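Local coordinates for protein cysteine desulfurase (Elizabethkingia anophelis NUHP1, PDB 5VPR) that probably removes sulfur from L-cysteine, leaving L-alanine, with the help of a covalently bound pyridoxal 5'-phosphate cofactor, at residues A[30-35]-A[396-401]. Sequence-based numbering, arbitrary orientation.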
loop_
_atom_site.group_PDB
_atom_site.type_symbol
_atom_site.label_atom_id
_atom_site.label_comp_id
_atom_site.label_asym_id
_atom_site.label_seq_id
_atom_site.Cartn_x
_atom_site.Cartn_y
_atom_site.Cartn_z
ATOM N N ASP A 30 -21.331 -14.241 -9.898
ATOM C CA ASP A 30 -19.891 -14.405 -9.795
ATOM C C ASP A 30 -19.297 -13.172 -9.135
ATOM O O ASP A 30 -19.614 -12.040 -9.505
ATOM C CB ASP A 30 -19.263 -14.613 -11.170
ATOM C CG ASP A 30 -19.558 -15.986 -11.749
ATOM O OD1 ASP A 30 -20.091 -16.849 -11.018
ATOM O OD2 ASP A 30 -19.247 -16.196 -12.943
ATOM N N LEU A 31 -18.465 -13.395 -8.130
ATOM C CA LEU A 31 -17.756 -12.290 -7.516
ATOM C C LEU A 31 -16.865 -11.607 -8.544
ATOM O O LEU A 31 -16.081 -12.261 -9.232
ATOM C CB LEU A 31 -16.916 -12.800 -6.354
ATOM C CG LEU A 31 -15.995 -11.751 -5.744
ATOM C CD1 LEU A 31 -16.809 -10.604 -5.133
ATOM C CD2 LEU A 31 -15.082 -12.406 -4.708
ATOM N N VAL A 32 -16.995 -10.291 -8.653
ATOM C CA VAL A 32 -16.080 -9.463 -9.428
ATOM C C VAL A 32 -15.464 -8.497 -8.429
ATOM O O VAL A 32 -16.054 -7.457 -8.111
ATOM C CB VAL A 32 -16.777 -8.715 -10.568
ATOM C CG1 VAL A 32 -15.772 -7.830 -11.311
ATOM C CG2 VAL A 32 -17.475 -9.710 -11.525
ATOM N N TYR A 33 -14.288 -8.846 -7.912
ATOM C CA TYR A 33 -13.705 -8.126 -6.781
ATOM C C TYR A 33 -12.793 -7.032 -7.321
ATOM O O TYR A 33 -11.674 -7.306 -7.774
ATOM C CB TYR A 33 -12.946 -9.075 -5.867
ATOM C CG TYR A 33 -12.469 -8.369 -4.628
ATOM C CD1 TYR A 33 -13.365 -8.061 -3.606
ATOM C CD2 TYR A 33 -11.141 -7.962 -4.493
ATOM C CE1 TYR A 33 -12.943 -7.383 -2.453
ATOM C CE2 TYR A 33 -10.702 -7.270 -3.336
ATOM C CZ TYR A 33 -11.623 -6.992 -2.319
ATOM O OH TYR A 33 -11.250 -6.321 -1.160
ATOM N N LEU A 34 -13.274 -5.787 -7.278
ATOM C CA LEU A 34 -12.521 -4.621 -7.743
ATOM C C LEU A 34 -12.365 -3.587 -6.632
ATOM O O LEU A 34 -12.461 -2.376 -6.858
ATOM C CB LEU A 34 -13.189 -3.998 -8.969
ATOM C CG LEU A 34 -13.432 -4.969 -10.124
ATOM C CD1 LEU A 34 -14.324 -4.331 -11.181
ATOM C CD2 LEU A 34 -12.109 -5.422 -10.726
ATOM N N ASP A 35 -12.128 -4.053 -5.411
ATOM C CA ASP A 35 -11.891 -3.189 -4.264
ATOM C C ASP A 35 -10.519 -3.489 -3.669
ATOM O O ASP A 35 -10.322 -3.494 -2.447
ATOM C CB ASP A 35 -12.997 -3.363 -3.226
ATOM C CG ASP A 35 -13.024 -2.239 -2.204
ATOM O OD1 ASP A 35 -12.543 -1.127 -2.512
ATOM O OD2 ASP A 35 -13.523 -2.477 -1.085
ATOM N N PHE A 396 -9.886 -8.729 -18.142
ATOM C CA PHE A 396 -10.625 -7.844 -19.036
ATOM C C PHE A 396 -12.108 -8.212 -19.071
ATOM O O PHE A 396 -12.971 -7.331 -19.150
ATOM C CB PHE A 396 -10.010 -7.881 -20.435
ATOM C CG PHE A 396 -8.578 -7.438 -20.467
ATOM C CD1 PHE A 396 -8.255 -6.092 -20.358
ATOM C CD2 PHE A 396 -7.551 -8.363 -20.587
ATOM C CE1 PHE A 396 -6.934 -5.674 -20.374
ATOM C CE2 PHE A 396 -6.223 -7.954 -20.600
ATOM C CZ PHE A 396 -5.916 -6.608 -20.495
ATOM N N GLU A 397 -12.425 -9.508 -18.992
ATOM C CA GLU A 397 -13.828 -9.909 -18.936
ATOM C C GLU A 397 -14.523 -9.309 -17.719
ATOM O O GLU A 397 -15.701 -8.933 -17.788
ATOM C CB GLU A 397 -13.949 -11.434 -18.933
ATOM N N GLU A 398 -13.802 -9.180 -16.601
ATOM C CA GLU A 398 -14.409 -8.571 -15.422
ATOM C C GLU A 398 -14.653 -7.081 -15.625
ATOM O O GLU A 398 -15.642 -6.542 -15.115
ATOM C CB GLU A 398 -13.536 -8.802 -14.192
ATOM C CG GLU A 398 -13.596 -10.220 -13.650
ATOM C CD GLU A 398 -12.646 -10.426 -12.482
ATOM O OE1 GLU A 398 -11.639 -9.684 -12.400
ATOM O OE2 GLU A 398 -12.901 -11.327 -11.649
ATOM N N ILE A 399 -13.773 -6.402 -16.370
ATOM C CA ILE A 399 -13.983 -4.983 -16.640
ATOM C C ILE A 399 -15.229 -4.772 -17.502
ATOM O O ILE A 399 -15.985 -3.816 -17.293
ATOM C CB ILE A 399 -12.726 -4.372 -17.283
ATOM C CG1 ILE A 399 -11.590 -4.332 -16.240
ATOM C CG2 ILE A 399 -13.039 -3.006 -17.824
ATOM C CD1 ILE A 399 -10.226 -3.961 -16.808
ATOM N N ASP A 400 -15.471 -5.659 -18.471
ATOM C CA ASP A 400 -16.698 -5.556 -19.260
ATOM C C ASP A 400 -17.929 -5.725 -18.381
ATOM O O ASP A 400 -18.937 -5.034 -18.571
ATOM C CB ASP A 400 -16.703 -6.589 -20.383
ATOM C CG ASP A 400 -15.591 -6.365 -21.383
ATOM O OD1 ASP A 400 -15.119 -5.212 -21.518
ATOM O OD2 ASP A 400 -15.187 -7.349 -22.032
ATOM N N ILE A 401 -17.860 -6.632 -17.401
ATOM C CA ILE A 401 -18.967 -6.804 -16.465
ATOM C C ILE A 401 -19.183 -5.528 -15.665
ATOM O O ILE A 401 -20.325 -5.115 -15.419
ATOM C CB ILE A 401 -18.700 -8.018 -15.552
ATOM C CG1 ILE A 401 -18.759 -9.311 -16.367
ATOM C CG2 ILE A 401 -19.686 -8.062 -14.389
ATOM C CD1 ILE A 401 -18.448 -10.537 -15.556
HETATM O O HOH W 1 -12.990 -11.050 -8.875
HETATM O O HOH W 2 -15.125 -12.703 -11.787
#
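V32 meets the first turns of helix 396-413 with both of its methyl groups, each on a different residue. CG1, anti to the backbone N (chi1 178°), lies against the aliphatic stem of E398, 3.8 Å from E398 CB. CG2 of V32 touches the branch methyl CG2 of I401 at 4.0 Å, the two side chains crossing at a slant. Beta-branched residues suit this place, because their methyls sit close to the main chain and make contact without a long, flexible side chain; I364 of the neighbouring strand 364-365 touches both V32 and I401. E398 is one helical turn before I401, which puts both on the side facing the strand. The E398 side chain runs past V32 in the opposite direction; its extended form (chi2 176°) lays CB and CG along V32 CG1 and carries the carboxylate beyond the methyl to the level of the L31 and Y33 backbone, which it meets through water. In this member of the class-V pyridoxal-phosphate-dependent aminotransferase family, the contact ties the early strand 29-33, paired in parallel with 364-365, to the last helix across 360 intervening residues. No direct hydrogen bond crosses it; two waters do the bridging. One accepts from Y33 N at 2.7 Å and lies 2.8 Å from E398 OE2, to which it can donate. The second lies 2.8 Å from L31 O and 2.6 Å from the same E398 OE2. OE2 also forms a salt bridge with R16, probably steadying its negative charge in this buried setting, and OE1 takes a hydrogen bond from N394 ND2, partners that a glutamate is long enough to reach.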